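Local coordinates for Blr3880 protein (Bradyrhizobium japonicum, PDB 2OOD) that probably catalyses the zinc-dependent hydrolytic deamination of guanine to xanthine and ammonia, and is captured here with guanine and a zinc ion bound, at residues 136-141 with 202-207; 231-236 with 267-272; 141-146 with 162-167; 78-83 with 323-328. One frame throughout, in Å; residues are numbered along the deposited sequence.

Interaction 1 (136-141 with 202-207); sequences QAFTSS and AITPRF. With GUN (guanine), chain C.
Phe138 and Thr204 make the closely packed part of this contact, their side chains reaching past strand 160-166 to meet inside the barrel. With CG2 anti to the backbone N, Thr204 sends its methyl to the ring, 3.5 Å from Phe138 CE1, at an oblique approach. A beta-branched threonine suits the place because its other branch can serve a polar need: OG1 donates to Ala202 O over 2.7 Å, coming from above the carbonyl plane. The looser side begins here. No direct hydrogen bond joins the two segments, and a water bridges them instead, donating to Ala137 O at 2.9 Å and to Thr204 OG1 at 2.8 Å. Farther along, Arg206 NH1 stays 4.4 Å from Thr139 O. The guanidinium is instead held by a salt bridge from NH2 to Glu107, and guanine N9 lies near its edge. Phe207 belongs to the ligand pocket: one face of its ring carries guanine C8, 3.0 Å above the plane and over the centre, with the purine standing steeply on it. An alanine at Phe207 would probably leave the imidazole end of guanine without this aromatic floor and free to shift. The direct contact is thus apolar, its polar links made through a water between Ala137 O and the threonine hydroxyl and to outside partners, while an aromatic face and an arginine border the purine, consistent with a pocket that recognises a flat base.

Interaction 2 (231-236 with 267-272); sequences VNTHIS and PKFSGG. With ZN (zinc ion), chain B; GUN (guanine), chain C.
Phe269 crosses Val231 and Thr233 on one face of a parallel strand pair, the two strands running 15° apart. Its CG is anti to the backbone N, and from there the ring reaches over to the neighbouring strand: CD1 sits 3.9 Å from Val231 CG1, while CZ comes to 3.6 Å from Thr233 CG2. A phenylalanine suits this place because one flat group can cover two successive residues of that face; an alanine here would probably open a gap beside both and leave the valine and threonine methyls without the ring they pack on here. Five backbone hydrogen bonds stitch the strands, from Val231 N to Lys268 O at 2.9 Å through to Ile235 N with Gly272 O at 3.1 Å. Gly271 fits because Ile235 CG2 lies 3.6 Å from its CA, where a side chain would be in the way.

His234 projects to the other face, and can be followed outward. Its CB is 3.9 Å from guanine N9. Beyond it, the N3–N9 edge of guanine stands over one face of the imidazole, the two planes steeply inclined, with N9 offset toward the rim; CG and CE1 both face that edge. ND1 is hydrogen-bonded to Arg206 O, and at the tip NE2 binds the zinc ion at 2.2 Å. Guanine N2 is also a ligand of the metal, at 2.0 Å. The ND1 bond holds the imidazole against rotation and probably polarises it toward the zinc: Arg206 O acts as second shell to a zinc ligand, while the strand pairing fixes the backbone from which His234 projects.

Interaction 3 (141-146 with 162-167); sequences SSPVAT and AGLTGI
Leu164 reaches over to Ser141 and Pro143 by an extended first step and a turn at the second. Its CG is anti to the backbone N (chi1 -177°), and chi2 of 64° swings CD1 toward the start of the helix. That methyl lies against Ser141 C at 3.5 Å, Ser142 C at 3.6 Å and the proline ring, with Pro143 CD 4.0 Å away; the leucine and proline side chains cross obliquely. A leucine suits the spot because a methyl at this reach can rest on both the Ser141–Ser142 backbone and the proline ring.

Ser141 has its OG between the backbone N and the carbonyl carbon, the crowded position, where it is hydrogen-bonded to Phe175 O. CB itself packs on Ile167 CG2 at 3.9 Å, while Ser141 CA makes a CA-H...O contact with Thr165 O at 3.4 Å. Next along the chain, Ser142 is the N-cap: its OG accepts from Val144 N at 3.2 Å, covering an amide that the first turn cannot satisfy. Pro143 follows fittingly, since an amide nitrogen without hydrogen costs nothing there.

Thr146 turns OG1 beside its own backbone N and anti to its carbonyl carbon. The hydroxyl, lying near Gly163, is hydrogen-bonded to Thr139 OG1 just after the preceding strand. Such docking of a helix start on the following strand belongs to the beta-alpha-beta unit of strand 132-138, helix 143-156 and strand 160-166, a building block of the TIM barrel.

Interaction 4 (78-83 with 323-328); sequences GHIHLP and FGTDVG. With ZN (zinc ion), chain B; GUN (guanine), chain C.
His79 and Asp326 both hold CG anti to the backbone N (chi1 -164° and -167°), and the two side chains lie side by side, pointing the same way. His81 uses the other setting, with CG anti to its carbonyl carbon, yet its ring too lies alongside the carboxylate, the planes 63° apart. All three converge on the zinc ion: His79 NE2 at 2.2 Å, His81 NE2 at 2.1 Å and Asp326 OD1 at 2.5 Å. Histidines two apart on a strand suit this task because their side chains fall on the same face. The carboxylate's other oxygen, OD2, is hydrogen-bonded to Ser298 OG, a second-shell contact that probably fixes its rotation.

Away from the metal ligands the backbones are tied by Gly78 N donating to Phe323 O at 3.1 Å. Ile80 CG2 packs 3.7 Å from Val327 CB, an apolar contact beside the metal ligands. Glycine suits position Gly324, where a side chain would run into His79 CB.

The His-X-His pair at the end of the first barrel strand and the aspartate after the eighth are hallmarks of the amidohydrolase superfamily, and with His234 they complete the protein's ligands to the mononuclear zinc.

All four contacts belong to the amidohydrolase TIM barrel. Interaction 4 joins the end of its first strand, 70-81, to the loop that follows its last, 320-323, and its two segments enclose the others in sequence. Within that span interaction 1 encloses interaction 3, with which it shares Ser141, and interaction 2 comes later. The centres of interactions 1 and 3 are about 6 Å apart, those of 1 and 2 about 10 Å, and those of 2 and 3 about 16 Å. Interactions 2 and 4 both supply zinc ligands, while Phe138 of interaction 1 packs among the histidines. Interaction 3 sits farther out, between helix 143-156 and strand 160-166. The site is thus assembled from distant parts of the sequence by closing the barrel.

Interaction 1 (136-141 with 202-207)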
# COMPACT_ATOMS: atom_id res chain seq x y z
N GLN A 136 -13.09 5.34 -16.29
CA GLN A 136 -12.80 5.16 -17.71
C GLN A 136 -12.29 3.73 -17.76
O GLN A 136 -11.17 3.45 -17.35
CB GLN A 136 -11.72 6.14 -18.17
CG GLN A 136 -11.32 5.96 -19.61
CD GLN A 136 -10.50 7.11 -20.12
OE1 GLN A 136 -9.56 7.54 -19.47
NE2 GLN A 136 -10.85 7.62 -21.30
N ALA A 137 -13.12 2.83 -18.29
CA ALA A 137 -12.77 1.42 -18.32
C ALA A 137 -12.34 0.76 -19.61
O ALA A 137 -12.88 1.03 -20.69
CB ALA A 137 -13.91 0.62 -17.72
N PHE A 138 -11.37 -0.13 -19.48
CA PHE A 138 -10.89 -0.93 -20.59
C PHE A 138 -11.74 -2.19 -20.52
O PHE A 138 -12.13 -2.62 -19.43
CB PHE A 138 -9.42 -1.28 -20.40
CG PHE A 138 -8.48 -0.17 -20.76
CD1 PHE A 138 -8.06 -0.00 -22.08
CD2 PHE A 138 -8.05 0.74 -19.80
CE1 PHE A 138 -7.21 1.05 -22.43
CE2 PHE A 138 -7.21 1.80 -20.14
CZ PHE A 138 -6.80 1.96 -21.46
N THR A 139 -12.02 -2.79 -21.66
CA THR A 139 -12.82 -4.00 -21.69
C THR A 139 -12.01 -5.04 -22.46
O THR A 139 -10.79 -4.91 -22.57
CB THR A 139 -14.17 -3.72 -22.39
OG1 THR A 139 -13.93 -3.22 -23.71
CG2 THR A 139 -14.95 -2.67 -21.61
N SER A 140 -12.66 -6.07 -22.98
CA SER A 140 -11.92 -7.05 -23.75
C SER A 140 -12.12 -6.72 -25.23
O SER A 140 -12.71 -5.68 -25.56
CB SER A 140 -12.40 -8.48 -23.46
OG SER A 140 -13.76 -8.63 -23.81
N SER A 141 -11.64 -7.58 -26.11
CA SER A 141 -11.77 -7.37 -27.54
C SER A 141 -13.15 -7.75 -28.08
O SER A 141 -13.45 -7.49 -29.24
CB SER A 141 -10.69 -8.16 -28.27
OG SER A 141 -10.64 -9.47 -27.76
N ALA A 202 -15.24 5.64 -25.70
CA ALA A 202 -13.83 5.93 -25.93
C ALA A 202 -13.22 4.96 -26.93
O ALA A 202 -13.24 3.75 -26.70
CB ALA A 202 -13.06 5.88 -24.62
N ILE A 203 -12.71 5.49 -28.03
CA ILE A 203 -12.06 4.67 -29.05
C ILE A 203 -10.93 4.04 -28.25
O ILE A 203 -10.15 4.76 -27.62
CB ILE A 203 -11.42 5.53 -30.16
CG1 ILE A 203 -12.43 6.55 -30.69
CG2 ILE A 203 -10.92 4.63 -31.28
CD1 ILE A 203 -13.56 5.94 -31.46
N THR A 204 -10.82 2.72 -28.26
CA THR A 204 -9.79 2.12 -27.44
C THR A 204 -8.76 1.15 -28.00
O THR A 204 -8.95 -0.07 -27.97
CB THR A 204 -10.41 1.44 -26.21
OG1 THR A 204 -11.22 2.39 -25.51
CG2 THR A 204 -9.32 0.95 -25.26
N PRO A 205 -7.65 1.68 -28.55
CA PRO A 205 -6.61 0.80 -29.07
C PRO A 205 -5.84 0.46 -27.78
O PRO A 205 -5.21 1.34 -27.19
CB PRO A 205 -5.82 1.71 -30.00
CG PRO A 205 -5.92 3.04 -29.31
CD PRO A 205 -7.39 3.08 -28.92
N ARG A 206 -5.93 -0.78 -27.33
CA ARG A 206 -5.27 -1.17 -26.09
C ARG A 206 -3.91 -0.52 -25.86
O ARG A 206 -3.73 0.21 -24.88
CB ARG A 206 -5.16 -2.68 -26.01
CG ARG A 206 -4.79 -3.17 -24.64
CD ARG A 206 -5.48 -4.47 -24.38
NE ARG A 206 -5.16 -4.98 -23.05
CZ ARG A 206 -5.81 -5.99 -22.47
NH1 ARG A 206 -6.80 -6.59 -23.10
NH2 ARG A 206 -5.45 -6.39 -21.26
N PHE A 207 -2.96 -0.79 -26.74
CA PHE A 207 -1.63 -0.19 -26.62
C PHE A 207 -0.80 -0.47 -27.86
O PHE A 207 -0.89 -1.55 -28.45
CB PHE A 207 -0.94 -0.68 -25.34
CG PHE A 207 -0.52 -2.12 -25.37
CD1 PHE A 207 -1.40 -3.11 -25.81
CD2 PHE A 207 0.75 -2.49 -24.94
CE1 PHE A 207 -1.01 -4.46 -25.82
CE2 PHE A 207 1.15 -3.85 -24.95
CZ PHE A 207 0.27 -4.82 -25.39
N9 GUN C . -1.71 -2.38 -21.90
C8 GUN C . -0.86 -3.32 -22.39
N7 GUN C . -0.19 -3.88 -21.43
C5 GUN C . -0.56 -3.35 -20.25
C6 GUN C . -0.18 -3.56 -18.88
O6 GUN C . 0.66 -4.40 -18.57
N1 GUN C . -0.82 -2.79 -17.91
C2 GUN C . -1.77 -1.85 -18.25
N2 GUN C . -2.39 -1.10 -17.26
N3 GUN C . -2.13 -1.65 -19.50
C4 GUN C . -1.55 -2.36 -20.53
O HOH W 1 -12.03 2.78 -22.87

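Interaction 2 (231-236 with 267-272)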
# COMPACT_ATOMS: atom_id res chain seq x y z
N VAL A 231 -10.56 8.97 -26.50
CA VAL A 231 -9.54 8.02 -26.96
C VAL A 231 -8.84 7.57 -25.68
O VAL A 231 -8.36 8.39 -24.90
CB VAL A 231 -8.51 8.66 -27.92
CG1 VAL A 231 -7.58 7.59 -28.47
CG2 VAL A 231 -9.22 9.37 -29.06
N ASN A 232 -8.80 6.26 -25.45
CA ASN A 232 -8.21 5.71 -24.24
C ASN A 232 -7.19 4.64 -24.57
O ASN A 232 -7.48 3.71 -25.32
CB ASN A 232 -9.35 5.14 -23.37
CG ASN A 232 -8.86 4.52 -22.08
OD1 ASN A 232 -7.98 5.06 -21.40
ND2 ASN A 232 -9.44 3.38 -21.72
N THR A 233 -5.98 4.76 -24.02
CA THR A 233 -4.92 3.79 -24.29
C THR A 233 -3.82 3.76 -23.23
O THR A 233 -3.96 4.33 -22.15
CB THR A 233 -4.27 4.07 -25.68
OG1 THR A 233 -3.45 2.97 -26.07
CG2 THR A 233 -3.43 5.33 -25.63
N HIS A 234 -2.72 3.06 -23.52
CA HIS A 234 -1.58 2.97 -22.62
C HIS A 234 -0.35 3.54 -23.30
O HIS A 234 -0.22 3.45 -24.52
CB HIS A 234 -1.30 1.52 -22.23
CG HIS A 234 -2.45 0.87 -21.54
ND1 HIS A 234 -3.38 0.10 -22.21
CD2 HIS A 234 -2.83 0.88 -20.24
CE1 HIS A 234 -4.28 -0.33 -21.35
NE2 HIS A 234 -3.97 0.12 -20.15
N ILE A 235 0.56 4.11 -22.52
CA ILE A 235 1.75 4.71 -23.10
C ILE A 235 2.95 4.68 -22.15
O ILE A 235 2.84 5.06 -20.99
CB ILE A 235 1.44 6.18 -23.52
CG1 ILE A 235 2.60 6.80 -24.28
CG2 ILE A 235 1.13 7.02 -22.29
CD1 ILE A 235 2.30 8.20 -24.78
N SER A 236 4.08 4.20 -22.65
CA SER A 236 5.33 4.16 -21.87
C SER A 236 5.26 3.60 -20.46
O SER A 236 5.77 4.21 -19.52
CB SER A 236 5.88 5.58 -21.79
OG SER A 236 5.88 6.18 -23.06
N PRO A 267 -7.31 16.65 -27.14
CA PRO A 267 -8.32 16.61 -26.07
C PRO A 267 -9.05 15.27 -25.99
O PRO A 267 -9.31 14.64 -27.02
CB PRO A 267 -9.27 17.74 -26.45
CG PRO A 267 -8.34 18.74 -27.06
CD PRO A 267 -7.47 17.87 -27.96
N LYS A 268 -9.35 14.84 -24.77
CA LYS A 268 -10.06 13.59 -24.54
C LYS A 268 -9.21 12.34 -24.77
O LYS A 268 -9.74 11.23 -24.88
CB LYS A 268 -11.33 13.53 -25.39
CG LYS A 268 -12.40 14.53 -24.97
CD LYS A 268 -13.65 14.40 -25.82
CE LYS A 268 -14.70 15.42 -25.41
NZ LYS A 268 -15.98 15.24 -26.15
N PHE A 269 -7.90 12.52 -24.86
CA PHE A 269 -6.98 11.40 -25.03
C PHE A 269 -6.39 11.09 -23.66
O PHE A 269 -5.98 12.00 -22.94
CB PHE A 269 -5.84 11.75 -25.98
CG PHE A 269 -4.73 10.72 -26.00
CD1 PHE A 269 -4.71 9.71 -26.96
CD2 PHE A 269 -3.68 10.78 -25.08
CE1 PHE A 269 -3.67 8.78 -27.00
CE2 PHE A 269 -2.63 9.84 -25.13
CZ PHE A 269 -2.63 8.85 -26.09
N SER A 270 -6.35 9.82 -23.29
CA SER A 270 -5.77 9.45 -22.01
C SER A 270 -4.72 8.37 -22.23
O SER A 270 -5.03 7.31 -22.78
CB SER A 270 -6.85 8.94 -21.06
OG SER A 270 -7.71 9.99 -20.64
N GLY A 271 -3.49 8.65 -21.81
CA GLY A 271 -2.42 7.67 -21.95
C GLY A 271 -2.06 7.15 -20.57
O GLY A 271 -1.51 7.89 -19.77
N GLY A 272 -2.37 5.89 -20.29
CA GLY A 272 -2.07 5.35 -18.98
C GLY A 272 -0.61 5.12 -18.66
O GLY A 272 0.15 4.70 -19.52
ZN ZN B . -4.20 -0.50 -18.01
N9 GUN C . -1.71 -2.38 -21.90
C8 GUN C . -0.86 -3.32 -22.39
N7 GUN C . -0.19 -3.88 -21.43
C5 GUN C . -0.56 -3.35 -20.25
C6 GUN C . -0.18 -3.56 -18.88
O6 GUN C . 0.66 -4.40 -18.57
N1 GUN C . -0.82 -2.79 -17.91
C2 GUN C . -1.77 -1.85 -18.25
N2 GUN C . -2.39 -1.10 -17.26
N3 GUN C . -2.13 -1.65 -19.50
C4 GUN C . -1.55 -2.36 -20.53
O HOH W 2 -3.92 -2.31 -16.22

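Interaction 3 (141-146 with 162-167)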
# COMPACT_ATOMS: atom_id res chain seq x y z
N SER A 141 -11.64 -7.58 -26.11
CA SER A 141 -11.77 -7.37 -27.54
C SER A 141 -13.15 -7.75 -28.08
O SER A 141 -13.45 -7.49 -29.24
CB SER A 141 -10.69 -8.16 -28.27
OG SER A 141 -10.64 -9.47 -27.76
N SER A 142 -13.97 -8.37 -27.23
CA SER A 142 -15.32 -8.79 -27.61
C SER A 142 -16.35 -7.73 -27.23
O SER A 142 -16.38 -7.27 -26.10
CB SER A 142 -15.67 -10.10 -26.91
OG SER A 142 -17.08 -10.28 -26.85
N PRO A 143 -17.22 -7.35 -28.18
CA PRO A 143 -18.24 -6.34 -27.89
C PRO A 143 -19.15 -6.68 -26.70
O PRO A 143 -19.70 -5.78 -26.06
CB PRO A 143 -19.01 -6.23 -29.21
CG PRO A 143 -17.97 -6.55 -30.23
CD PRO A 143 -17.24 -7.72 -29.61
N VAL A 144 -19.28 -7.97 -26.40
CA VAL A 144 -20.12 -8.43 -25.29
C VAL A 144 -19.83 -7.70 -23.98
O VAL A 144 -20.71 -7.03 -23.43
CB VAL A 144 -19.92 -9.95 -25.06
CG1 VAL A 144 -20.77 -10.42 -23.89
CG2 VAL A 144 -20.28 -10.72 -26.31
N ALA A 145 -18.60 -7.82 -23.49
CA ALA A 145 -18.20 -7.18 -22.25
C ALA A 145 -18.53 -5.69 -22.26
O ALA A 145 -18.98 -5.14 -21.25
CB ALA A 145 -16.71 -7.38 -22.03
N THR A 146 -18.32 -5.02 -23.39
CA THR A 146 -18.63 -3.59 -23.47
C THR A 146 -20.13 -3.31 -23.38
O THR A 146 -20.55 -2.36 -22.73
CB THR A 146 -18.10 -2.98 -24.79
OG1 THR A 146 -16.67 -3.02 -24.79
CG2 THR A 146 -18.56 -1.52 -24.92
N ALA A 162 -16.14 4.22 -21.65
CA ALA A 162 -15.70 2.88 -22.00
C ALA A 162 -15.76 2.63 -23.51
O ALA A 162 -16.21 3.49 -24.27
CB ALA A 162 -16.53 1.85 -21.26
N GLY A 163 -15.30 1.46 -23.93
CA GLY A 163 -15.33 1.15 -25.34
C GLY A 163 -14.67 -0.17 -25.68
O GLY A 163 -14.00 -0.76 -24.84
N LEU A 164 -14.88 -0.63 -26.91
CA LEU A 164 -14.29 -1.88 -27.37
C LEU A 164 -12.78 -1.73 -27.39
O LEU A 164 -12.24 -0.85 -28.06
CB LEU A 164 -14.80 -2.21 -28.78
CG LEU A 164 -14.32 -3.54 -29.37
CD1 LEU A 164 -14.86 -4.70 -28.56
CD2 LEU A 164 -14.77 -3.63 -30.81
N THR A 165 -12.09 -2.58 -26.64
CA THR A 165 -10.63 -2.52 -26.56
C THR A 165 -9.96 -3.38 -27.63
O THR A 165 -9.76 -4.58 -27.43
CB THR A 165 -10.16 -2.98 -25.17
OG1 THR A 165 -10.74 -2.13 -24.17
CG2 THR A 165 -8.65 -2.93 -25.07
N GLY A 166 -9.60 -2.76 -28.75
CA GLY A 166 -8.97 -3.50 -29.84
C GLY A 166 -7.54 -3.95 -29.58
O GLY A 166 -6.74 -3.19 -29.03
N ILE A 167 -7.23 -5.18 -29.95
CA ILE A 167 -5.89 -5.74 -29.77
C ILE A 167 -5.59 -6.50 -31.06
O ILE A 167 -6.33 -7.41 -31.46
CB ILE A 167 -5.83 -6.67 -28.53
CG1 ILE A 167 -4.43 -7.28 -28.39
CG2 ILE A 167 -6.87 -7.76 -28.63
CD1 ILE A 167 -3.41 -6.32 -27.86

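Interaction 4 (78-83 with 323-328)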
# COMPACT_ATOMS: atom_id res chain seq x y z
N GLY A 78 -9.63 7.15 -13.60
CA GLY A 78 -9.42 7.20 -15.03
C GLY A 78 -8.75 6.02 -15.71
O GLY A 78 -8.30 6.16 -16.83
N HIS A 79 -8.70 4.85 -15.07
CA HIS A 79 -8.03 3.74 -15.72
C HIS A 79 -8.22 2.38 -15.05
O HIS A 79 -7.38 1.98 -14.24
CB HIS A 79 -6.54 4.05 -15.79
CG HIS A 79 -5.78 3.20 -16.75
ND1 HIS A 79 -5.32 3.67 -17.96
CD2 HIS A 79 -5.36 1.91 -16.67
CE1 HIS A 79 -4.66 2.72 -18.58
NE2 HIS A 79 -4.67 1.64 -17.82
N ILE A 80 -9.30 1.66 -15.37
CA ILE A 80 -9.53 0.32 -14.82
C ILE A 80 -9.77 -0.64 -15.97
O ILE A 80 -10.12 -0.22 -17.07
CB ILE A 80 -10.78 0.20 -13.90
CG1 ILE A 80 -11.51 1.53 -13.80
CG2 ILE A 80 -10.39 -0.33 -12.53
CD1 ILE A 80 -12.25 1.89 -15.06
N HIS A 81 -9.59 -1.92 -15.71
CA HIS A 81 -9.79 -2.97 -16.71
C HIS A 81 -10.92 -3.85 -16.19
O HIS A 81 -10.70 -4.71 -15.34
CB HIS A 81 -8.52 -3.80 -16.88
CG HIS A 81 -7.43 -3.12 -17.64
ND1 HIS A 81 -7.33 -3.16 -19.01
CD2 HIS A 81 -6.35 -2.41 -17.21
CE1 HIS A 81 -6.25 -2.51 -19.40
NE2 HIS A 81 -5.63 -2.05 -18.33
N LEU A 82 -12.12 -3.64 -16.72
CA LEU A 82 -13.29 -4.42 -16.31
C LEU A 82 -13.08 -5.94 -16.25
O LEU A 82 -13.37 -6.57 -15.23
CB LEU A 82 -14.47 -4.12 -17.25
CG LEU A 82 -15.53 -5.22 -17.41
CD1 LEU A 82 -16.24 -5.46 -16.10
CD2 LEU A 82 -16.51 -4.82 -18.50
N PRO A 83 -12.57 -6.54 -17.34
CA PRO A 83 -12.35 -7.99 -17.35
C PRO A 83 -11.24 -8.50 -16.45
O PRO A 83 -10.97 -9.70 -16.42
CB PRO A 83 -12.09 -8.27 -18.83
CG PRO A 83 -11.38 -7.04 -19.26
CD PRO A 83 -12.17 -5.93 -18.62
N PHE A 323 -5.98 10.27 -11.78
CA PHE A 323 -5.28 9.16 -11.16
C PHE A 323 -5.99 7.88 -11.53
O PHE A 323 -7.15 7.90 -11.94
CB PHE A 323 -5.24 9.32 -9.64
CG PHE A 323 -4.23 10.33 -9.17
CD1 PHE A 323 -3.59 11.18 -10.07
CD2 PHE A 323 -3.91 10.43 -7.82
CE1 PHE A 323 -2.66 12.11 -9.63
CE2 PHE A 323 -2.97 11.37 -7.38
CZ PHE A 323 -2.35 12.20 -8.29
N GLY A 324 -5.31 6.75 -11.40
CA GLY A 324 -5.95 5.50 -11.76
C GLY A 324 -5.59 4.32 -10.89
O GLY A 324 -4.49 4.25 -10.36
N THR A 325 -6.52 3.39 -10.73
CA THR A 325 -6.29 2.19 -9.94
C THR A 325 -5.57 1.19 -10.81
O THR A 325 -4.56 0.62 -10.44
CB THR A 325 -7.62 1.53 -9.48
OG1 THR A 325 -8.48 1.36 -10.61
CG2 THR A 325 -8.32 2.39 -8.44
N ASP A 326 -6.12 1.01 -12.01
CA ASP A 326 -5.60 0.08 -12.99
C ASP A 326 -5.77 -1.35 -12.50
O ASP A 326 -4.84 -2.16 -12.60
CB ASP A 326 -4.12 0.36 -13.27
CG ASP A 326 -3.63 -0.37 -14.50
OD1 ASP A 326 -4.35 -0.31 -15.52
OD2 ASP A 326 -2.54 -1.00 -14.47
N VAL A 327 -6.95 -1.66 -11.97
CA VAL A 327 -7.20 -3.00 -11.47
C VAL A 327 -6.78 -4.07 -12.47
O VAL A 327 -7.17 -4.10 -13.63
CB VAL A 327 -8.66 -3.19 -11.05
CG1 VAL A 327 -8.97 -4.67 -10.88
CG2 VAL A 327 -8.90 -2.49 -9.74
N GLY A 328 -5.97 -4.98 -11.95
CA GLY A 328 -5.40 -6.05 -12.71
C GLY A 328 -3.96 -5.75 -12.37
O GLY A 328 -3.38 -6.39 -11.50
ZN ZN B . -4.20 -0.50 -18.01
N9 GUN C . -1.71 -2.38 -21.90
C8 GUN C . -0.86 -3.32 -22.39
N7 GUN C . -0.19 -3.88 -21.43
C5 GUN C . -0.56 -3.35 -20.25
C6 GUN C . -0.18 -3.56 -18.88
O6 GUN C . 0.66 -4.40 -18.57
N1 GUN C . -0.82 -2.79 -17.91
C2 GUN C . -1.77 -1.85 -18.25
N2 GUN C . -2.39 -1.10 -17.26
N3 GUN C . -2.13 -1.65 -19.50
C4 GUN C . -1.55 -2.36 -20.53
O HOH W 2 -3.92 -2.31 -16.22